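Local coordinates for protein Atg5 (Kluyveromyces marxianus, PDB 3VQI) that takes part in autophagic vesicle formation and cytoplasm-to-vacuole transport, and is the protein joined to Atg12 in the Atg12-Atg5 conjugate essential for autophagy, at residues Leu212-Pro217 / Asp230-Ser235; Ile63-Glu68 / Leu119-Lys124. One frame throughout, in Å; residues are numbered along the deposited sequence.

Contact 1 (Leu212-Pro217 / Asp230-Ser235); sequences LQPTVP and DSIKLS
The terminal methyl of I232 sits between L212 and P214, and this small apolar cluster brings the turn after helix 225-230 against the end of strand 211-212. I232 CD1 lies 3.3 Å from L212 CD2. The same I232 CD1 approaches P214 CG equally closely, at 3.3 Å, meeting the proline ring at a slant. I232 is drawn out to its full reach: CG1 stands anti to the backbone N (chi1 -156°) and CD1 continues the extended line (chi2 160°), which carries the methyl across to the proline. L212 comes from the other direction, its side chain sliding past that of I232, so that L212 CD2 also touches I232 CG1 at 3.4 Å. L234 CD1 adds a looser contact to the same L212 CD2, at 3.9 Å. P214 and L234 both rest on V204 of strand 202-205, whose backbone is bonded to that of L212.

Within the 230-235 turn, polar bonds shape the backbone that presents I232. K233 N donates to D230 O at 2.9 Å, and L234 N reaches back to L229 O. S235 OG gives a further bond of 2.6 Å to D230 OD1, arriving 41° out of the carboxylate plane, while S231 OG bonds to backbone oxygens of E227 and L228. K233, with positive phi, is the C-prime residue of a Schellman motif; the motif ends helix 225-230, in the ubiquitin-like UblB domain, and the apolar residues on either side of K233 face the neighbouring hairpin strand and its following loop.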
ATOM      1  N   LEU A 212       6.231   6.296 -11.169  1.00 52.41           N
ATOM      2  CA  LEU A 212       7.596   6.443 -11.623  1.00 53.98           C
ATOM      3  C   LEU A 212       8.455   5.956 -10.463  1.00 56.32           C
ATOM      4  O   LEU A 212       8.088   6.118  -9.289  1.00 54.53           O
ATOM      5  CB  LEU A 212       7.914   7.914 -11.926  1.00 54.77           C
ATOM      6  CG  LEU A 212       7.321   8.549 -13.196  1.00 55.36           C
ATOM      7  CD1 LEU A 212       5.810   8.623 -13.105  1.00 57.20           C
ATOM      8  CD2 LEU A 212       7.886   9.937 -13.377  1.00 55.71           C
ATOM      9  N   GLN A 213       9.581   5.330 -10.787  1.00 58.68           N
ATOM     10  CA  GLN A 213      10.494   4.863  -9.762  1.00 59.97           C
ATOM     11  C   GLN A 213      11.850   5.515 -10.035  1.00 61.30           C
ATOM     12  O   GLN A 213      12.788   4.880 -10.528  1.00 59.73           O
ATOM     13  CB  GLN A 213      10.596   3.341  -9.774  1.00 59.91           C
ATOM     14  CG  GLN A 213      11.104   2.784  -8.456  1.00 60.67           C
ATOM     15  CD  GLN A 213      11.018   1.279  -8.392  1.00 62.74           C
ATOM     16  OE1 GLN A 213       9.929   0.707  -8.335  1.00 63.89           O
ATOM     17  NE2 GLN A 213      12.172   0.623  -8.409  1.00 63.07           N
ATOM     18  N   PRO A 214      11.957   6.809  -9.692  1.00 62.84           N
ATOM     19  CA  PRO A 214      13.102   7.713  -9.825  1.00 65.68           C
ATOM     20  C   PRO A 214      14.350   7.195  -9.137  1.00 69.24           C
ATOM     21  O   PRO A 214      14.309   6.893  -7.944  1.00 70.35           O
ATOM     22  CB  PRO A 214      12.628   8.995  -9.136  1.00 64.23           C
ATOM     23  CG  PRO A 214      11.144   8.866  -9.074  1.00 65.10           C
ATOM     24  CD  PRO A 214      10.934   7.416  -8.826  1.00 63.26           C
ATOM     25  N   THR A 215      15.456   7.098  -9.873  1.00 72.50           N
ATOM     26  CA  THR A 215      16.709   6.660  -9.268  1.00 75.31           C
ATOM     27  C   THR A 215      17.198   7.844  -8.442  1.00 77.44           C
ATOM     28  O   THR A 215      17.562   8.883  -8.991  1.00 77.32           O
ATOM     29  CB  THR A 215      17.781   6.307 -10.322  1.00 75.38           C
ATOM     30  OG1 THR A 215      17.486   5.030 -10.900  1.00 74.61           O
ATOM     31  CG2 THR A 215      19.165   6.260  -9.683  1.00 75.70           C
ATOM     32  N   VAL A 216      17.176   7.687  -7.122  1.00 79.86           N
ATOM     33  CA  VAL A 216      17.609   8.739  -6.218  1.00 81.62           C
ATOM     34  C   VAL A 216      18.770   8.282  -5.337  1.00 83.85           C
ATOM     35  O   VAL A 216      18.565   7.746  -4.249  1.00 83.59           O
ATOM     36  CB  VAL A 216      16.457   9.191  -5.311  1.00 81.05           C
ATOM     37  CG1 VAL A 216      16.904  10.355  -4.442  1.00 81.43           C
ATOM     38  CG2 VAL A 216      15.266   9.581  -6.154  1.00 81.39           C
ATOM     39  N   PRO A 217      20.013   8.478  -5.805  1.00 85.97           N
ATOM     40  CA  PRO A 217      21.177   8.072  -5.012  1.00 87.21           C
ATOM     41  C   PRO A 217      21.388   9.082  -3.878  1.00 88.74           C
ATOM     42  O   PRO A 217      20.998  10.248  -4.003  1.00 87.96           O
ATOM     43  CB  PRO A 217      22.300   8.101  -6.035  1.00 86.78           C
ATOM     44  CG  PRO A 217      21.911   9.288  -6.880  1.00 86.66           C
ATOM     45  CD  PRO A 217      20.431   9.062  -7.093  1.00 86.43           C
ATOM     46  N   ASP A 230      11.327  18.284  -9.996  1.00 92.31           N
ATOM     47  CA  ASP A 230      11.884  18.956 -11.165  1.00 92.05           C
ATOM     48  C   ASP A 230      12.647  17.974 -12.036  1.00 91.69           C
ATOM     49  O   ASP A 230      12.371  17.840 -13.224  1.00 92.03           O
ATOM     50  CB  ASP A 230      12.833  20.081 -10.755  1.00 93.16           C
ATOM     51  CG  ASP A 230      12.129  21.204 -10.033  1.00 94.73           C
ATOM     52  OD1 ASP A 230      10.910  21.382 -10.250  1.00 95.43           O
ATOM     53  OD2 ASP A 230      12.803  21.923  -9.261  1.00 95.26           O
ATOM     54  N   SER A 231      13.611  17.287 -11.438  1.00 91.16           N
ATOM     55  CA  SER A 231      14.425  16.325 -12.165  1.00 90.78           C
ATOM     56  C   SER A 231      13.606  15.236 -12.854  1.00 90.71           C
ATOM     57  O   SER A 231      14.144  14.456 -13.642  1.00 90.44           O
ATOM     58  CB  SER A 231      15.445  15.687 -11.217  1.00 90.13           C
ATOM     59  OG  SER A 231      14.820  15.202 -10.042  1.00 89.36           O
ATOM     60  N   ILE A 232      12.308  15.190 -12.569  1.00 91.42           N
ATOM     61  CA  ILE A 232      11.445  14.174 -13.165  1.00 91.91           C
ATOM     62  C   ILE A 232      10.224  14.779 -13.869  1.00 91.79           C
ATOM     63  O   ILE A 232       9.299  14.070 -14.274  1.00 91.25           O
ATOM     64  CB  ILE A 232      11.015  13.135 -12.089  1.00 91.85           C
ATOM     65  CG1 ILE A 232      10.653  11.816 -12.768  1.00 91.64           C
ATOM     66  CG2 ILE A 232       9.848  13.668 -11.259  1.00 91.58           C
ATOM     67  CD1 ILE A 232      10.691  10.637 -11.837  1.00 90.88           C
ATOM     68  N   LYS A 233      10.247  16.100 -14.018  1.00 92.58           N
ATOM     69  CA  LYS A 233       9.184  16.838 -14.691  1.00 93.33           C
ATOM     70  C   LYS A 233       7.813  16.635 -14.061  1.00 93.97           C
ATOM     71  O   LYS A 233       6.895  16.140 -14.717  1.00 94.32           O
ATOM     72  CB  LYS A 233       9.125  16.433 -16.173  1.00 93.21           C
ATOM     73  N   LEU A 234       7.660  17.032 -12.799  1.00 94.10           N
ATOM     74  CA  LEU A 234       6.380  16.862 -12.121  1.00 94.40           C
ATOM     75  C   LEU A 234       6.017  17.982 -11.143  1.00 95.03           C
ATOM     76  O   LEU A 234       5.139  17.808 -10.295  1.00 94.98           O
ATOM     77  CB  LEU A 234       6.351  15.507 -11.395  1.00 93.34           C
ATOM     78  CG  LEU A 234       6.425  14.257 -12.283  1.00 91.96           C
ATOM     79  CD1 LEU A 234       6.620  13.024 -11.430  1.00 91.86           C
ATOM     80  CD2 LEU A 234       5.154  14.138 -13.105  1.00 91.64           C
ATOM     81  N   SER A 235       6.682  19.128 -11.261  1.00 95.59           N
ATOM     82  CA  SER A 235       6.394  20.255 -10.375  1.00 96.52           C
ATOM     83  C   SER A 235       5.245  21.101 -10.925  1.00 97.13           C
ATOM     84  O   SER A 235       4.894  20.987 -12.096  1.00 96.39           O
ATOM     85  CB  SER A 235       7.640  21.129 -10.193  1.00 96.10           C
ATOM     86  OG  SER A 235       8.631  20.460  -9.434  1.00 96.27           O
TER

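Contact 2 (Ile63-Glu68 / Leu119-Lys124). With SO4 (sulfate ion), chain I; SO4 (sulfate ion), chain H.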
ATOM      1  N   ILE A  63     -24.828 -10.766  -1.788  1.00 64.75           N
ATOM      2  CA  ILE A  63     -24.250 -11.090  -3.084  1.00 64.43           C
ATOM      3  C   ILE A  63     -25.136 -12.089  -3.805  1.00 64.94           C
ATOM      4  O   ILE A  63     -25.348 -13.202  -3.321  1.00 64.34           O
ATOM      5  CB  ILE A  63     -22.813 -11.652  -2.937  1.00 63.31           C
ATOM      6  CG1 ILE A  63     -21.800 -10.504  -2.903  1.00 63.56           C
ATOM      7  CG2 ILE A  63     -22.477 -12.551  -4.110  1.00 63.46           C
ATOM      8  CD1 ILE A  63     -22.044  -9.469  -1.835  1.00 62.53           C
ATOM      9  N   LYS A  64     -25.644 -11.686  -4.967  1.00 65.80           N
ATOM     10  CA  LYS A  64     -26.531 -12.538  -5.757  1.00 66.98           C
ATOM     11  C   LYS A  64     -25.775 -13.601  -6.541  1.00 66.46           C
ATOM     12  O   LYS A  64     -26.272 -14.707  -6.753  1.00 66.90           O
ATOM     13  CB  LYS A  64     -27.352 -11.685  -6.741  1.00 69.04           C
ATOM     14  CG  LYS A  64     -26.605 -11.316  -8.038  1.00 70.54           C
ATOM     15  CD  LYS A  64     -27.436 -10.429  -8.965  1.00 71.11           C
ATOM     16  CE  LYS A  64     -26.764 -10.260 -10.331  1.00 72.71           C
ATOM     17  NZ  LYS A  64     -27.554  -9.403 -11.274  1.00 73.01           N
ATOM     18  N   VAL A  65     -24.568 -13.260  -6.972  1.00 65.69           N
ATOM     19  CA  VAL A  65     -23.751 -14.168  -7.772  1.00 65.25           C
ATOM     20  C   VAL A  65     -23.108 -15.264  -6.922  1.00 64.15           C
ATOM     21  O   VAL A  65     -22.910 -15.090  -5.724  1.00 64.91           O
ATOM     22  CB  VAL A  65     -22.650 -13.353  -8.525  1.00 65.75           C
ATOM     23  CG1 VAL A  65     -22.017 -14.188  -9.624  1.00 66.15           C
ATOM     24  CG2 VAL A  65     -23.264 -12.088  -9.120  1.00 65.75           C
ATOM     25  N   PRO A  66     -22.818 -16.428  -7.525  1.00 63.33           N
ATOM     26  CA  PRO A  66     -22.191 -17.537  -6.795  1.00 63.30           C
ATOM     27  C   PRO A  66     -20.665 -17.448  -6.883  1.00 63.27           C
ATOM     28  O   PRO A  66     -20.130 -16.981  -7.888  1.00 63.01           O
ATOM     29  CB  PRO A  66     -22.720 -18.762  -7.523  1.00 62.46           C
ATOM     30  CG  PRO A  66     -22.750 -18.288  -8.929  1.00 62.06           C
ATOM     31  CD  PRO A  66     -23.386 -16.915  -8.796  1.00 62.96           C
ATOM     32  N   TYR A  67     -19.965 -17.895  -5.843  1.00 63.21           N
ATOM     33  CA  TYR A  67     -18.507 -17.848  -5.869  1.00 63.30           C
ATOM     34  C   TYR A  67     -17.765 -19.054  -5.308  1.00 64.95           C
ATOM     35  O   TYR A  67     -18.141 -19.635  -4.290  1.00 64.59           O
ATOM     36  CB  TYR A  67     -17.986 -16.583  -5.181  1.00 60.99           C
ATOM     37  CG  TYR A  67     -18.666 -16.216  -3.883  1.00 59.02           C
ATOM     38  CD1 TYR A  67     -19.913 -15.587  -3.885  1.00 56.65           C
ATOM     39  CD2 TYR A  67     -18.029 -16.419  -2.655  1.00 56.90           C
ATOM     40  CE1 TYR A  67     -20.505 -15.156  -2.705  1.00 55.98           C
ATOM     41  CE2 TYR A  67     -18.614 -15.993  -1.468  1.00 56.92           C
ATOM     42  CZ  TYR A  67     -19.852 -15.358  -1.501  1.00 56.34           C
ATOM     43  OH  TYR A  67     -20.422 -14.892  -0.338  1.00 57.45           O
ATOM     44  N   GLU A  68     -16.680 -19.397  -5.989  1.00 67.01           N
ATOM     45  CA  GLU A  68     -15.835 -20.518  -5.619  1.00 69.08           C
ATOM     46  C   GLU A  68     -15.059 -20.261  -4.313  1.00 68.94           C
ATOM     47  O   GLU A  68     -14.917 -21.162  -3.482  1.00 69.76           O
ATOM     48  CB  GLU A  68     -14.838 -20.806  -6.752  1.00 71.40           C
ATOM     49  CG  GLU A  68     -15.366 -20.604  -8.190  1.00 74.06           C
ATOM     50  CD  GLU A  68     -15.253 -19.159  -8.689  1.00 75.46           C
ATOM     51  OE1 GLU A  68     -14.291 -18.463  -8.291  1.00 75.38           O
ATOM     52  OE2 GLU A  68     -16.113 -18.724  -9.494  1.00 73.94           O
ATOM     53  N   LEU A 119     -17.308  -3.679  -3.929  1.00 45.02           N
ATOM     54  CA  LEU A 119     -16.753  -5.022  -3.918  1.00 43.17           C
ATOM     55  C   LEU A 119     -17.314  -5.662  -5.179  1.00 43.05           C
ATOM     56  O   LEU A 119     -18.527  -5.749  -5.345  1.00 45.23           O
ATOM     57  CB  LEU A 119     -17.199  -5.783  -2.655  1.00 39.58           C
ATOM     58  CG  LEU A 119     -16.884  -7.284  -2.635  1.00 38.63           C
ATOM     59  CD1 LEU A 119     -15.380  -7.476  -2.508  1.00 37.72           C
ATOM     60  CD2 LEU A 119     -17.613  -7.957  -1.490  1.00 35.92           C
ATOM     61  N   CYS A 120     -16.435  -6.098  -6.069  1.00 42.17           N
ATOM     62  CA  CYS A 120     -16.864  -6.691  -7.321  1.00 42.45           C
ATOM     63  C   CYS A 120     -16.379  -8.126  -7.493  1.00 43.61           C
ATOM     64  O   CYS A 120     -15.411  -8.538  -6.863  1.00 45.30           O
ATOM     65  CB  CYS A 120     -16.339  -5.848  -8.484  1.00 43.44           C
ATOM     66  SG  CYS A 120     -16.439  -4.069  -8.219  1.00 45.03           S
ATOM     67  N   HIS A 121     -17.056  -8.872  -8.362  1.00 43.42           N
ATOM     68  CA  HIS A 121     -16.692 -10.257  -8.654  1.00 44.98           C
ATOM     69  C   HIS A 121     -17.021 -10.526 -10.108  1.00 44.32           C
ATOM     70  O   HIS A 121     -18.077 -10.124 -10.581  1.00 47.14           O
ATOM     71  CB  HIS A 121     -17.486 -11.232  -7.787  1.00 46.31           C
ATOM     72  CG  HIS A 121     -17.174 -12.671  -8.060  1.00 48.20           C
ATOM     73  ND1 HIS A 121     -16.263 -13.393  -7.316  1.00 49.99           N
ATOM     74  CD2 HIS A 121     -17.632 -13.516  -9.012  1.00 49.25           C
ATOM     75  CE1 HIS A 121     -16.175 -14.619  -7.798  1.00 50.05           C
ATOM     76  NE2 HIS A 121     -16.995 -14.720  -8.827  1.00 49.35           N
ATOM     77  N   GLY A 122     -16.129 -11.199 -10.820  1.00 42.93           N
ATOM     78  CA  GLY A 122     -16.390 -11.483 -12.219  1.00 45.26           C
ATOM     79  C   GLY A 122     -15.479 -12.547 -12.794  1.00 46.24           C
ATOM     80  O   GLY A 122     -14.479 -12.901 -12.183  1.00 48.36           O
ATOM     81  N   ASP A 123     -15.805 -13.063 -13.969  1.00 47.14           N
ATOM     82  CA  ASP A 123     -14.970 -14.094 -14.561  1.00 49.74           C
ATOM     83  C   ASP A 123     -13.758 -13.485 -15.248  1.00 49.24           C
ATOM     84  O   ASP A 123     -12.778 -14.168 -15.527  1.00 48.70           O
ATOM     85  CB  ASP A 123     -15.786 -14.931 -15.549  1.00 52.78           C
ATOM     86  CG  ASP A 123     -17.010 -15.566 -14.899  1.00 59.04           C
ATOM     87  OD1 ASP A 123     -16.892 -16.062 -13.750  1.00 61.74           O
ATOM     88  OD2 ASP A 123     -18.091 -15.581 -15.534  1.00 60.38           O
ATOM     89  N   LYS A 124     -13.831 -12.189 -15.508  1.00 47.58           N
ATOM     90  CA  LYS A 124     -12.748 -11.491 -16.167  1.00 47.64           C
ATOM     91  C   LYS A 124     -12.316 -10.304 -15.325  1.00 47.29           C
ATOM     92  O   LYS A 124     -13.090  -9.364 -15.125  1.00 48.96           O
ATOM     93  CB  LYS A 124     -13.201 -10.984 -17.535  1.00 49.13           C
ATOM     94  CG  LYS A 124     -12.107 -10.277 -18.325  1.00 52.03           C
ATOM     95  CD  LYS A 124     -12.677  -9.484 -19.502  1.00 55.70           C
ATOM     96  CE  LYS A 124     -13.573  -8.349 -19.018  1.00 56.41           C
ATOM     97  NZ  LYS A 124     -13.895  -7.367 -20.087  1.00 57.55           N
TER
HETATM   98  S   SO4 I 304     -11.138  -5.406 -21.302  1.00118.86           S
HETATM   99  O1  SO4 I 304     -10.079  -4.394 -21.447  1.00117.15           O
HETATM  100  O2  SO4 I 304     -11.258  -5.798 -19.890  1.00117.01           O
HETATM  101  O3  SO4 I 304     -12.448  -4.848 -21.785  1.00117.01           O
HETATM  102  O4  SO4 I 304     -10.808  -6.606 -22.146  1.00117.12           O
HETATM  103  S   SO4 H 303     -16.980  -4.865 -19.091  1.00121.87           S
HETATM  104  O1  SO4 H 303     -17.554  -4.410 -20.376  1.00122.33           O
HETATM  105  O2  SO4 H 303     -15.741  -4.113 -18.812  1.00122.56           O
HETATM  106  O3  SO4 H 303     -17.955  -4.628 -18.009  1.00121.85           O
HETATM  107  O4  SO4 H 303     -16.666  -6.304 -19.174  1.00122.25           O
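H121 packs its imidazole against the V65-E68 loop, at the end of strand 114-121 in the ubiquitin-like sheet of the UblA region. The case illustrates how one ring at a strand end can meet several successive residues of a loop: H121 supplies the largest share of the 199 Å² buried between the segments. With CG anti to the backbone N (chi1 179°), the ring extends from the strand toward the loop.

Van der Waals contact comes first. Y67 CB approaches H121 CE1 at 3.7 Å, while V65 CG1 lies 4.5 Å from H121 CD2; both come in obliquely to the ring. Y67 turns CG into the position between its backbone N and carbonyl carbon (chi1 43°), sending the phenol away and leaving its CB to meet the histidine. W74 of strand 74-78 links the two residues, since it stacks edge-to-face with H121 and also with Y67.

Polar groups approach the same ring without bonding to it. P66 O stands 4.0 Å from H121 NE2. E68, its chain bent at chi2, brings OE2 to 4.2 Å from H121 NE2, at the ring edge and near its plane, with carboxylate and ring planes 38° apart. At that separation the carboxylate could at most favour a protonated histidine electrostatically.

Hydrogen bonds to ions occur further along, at the exposed K124, where sulfates probably come from the crystallisation liquor and sulfate is also bonded to R127 NE. The K124 chain bends at chi3, and K124 NZ donates at 3.1 Å to O2 of the chain I sulfate and at 3.1 Å to O4 of the chain H sulfate.

Overall arrangement
Contacts 1 and 2 lie on opposite sides of the chain's centre, with their own centres 40 Å apart and their nearest atoms about 25 Å apart. They come in series: contact 2 closes before contact 1 opens, and helices 135-155, 166-178 and 181-189 of the helical-bundle region lie between them in sequence. No sheet is shared. In contact 2, H121 ends strand 114-121 of the five-stranded sheet while 63-68 is loop; contact 1 starts on strand 211-212, an outer strand of the three-stranded sheet with 202-205 and 269-272. Each is local surface packing within its own ubiquitin-like part of Atg5, and neither joins the two.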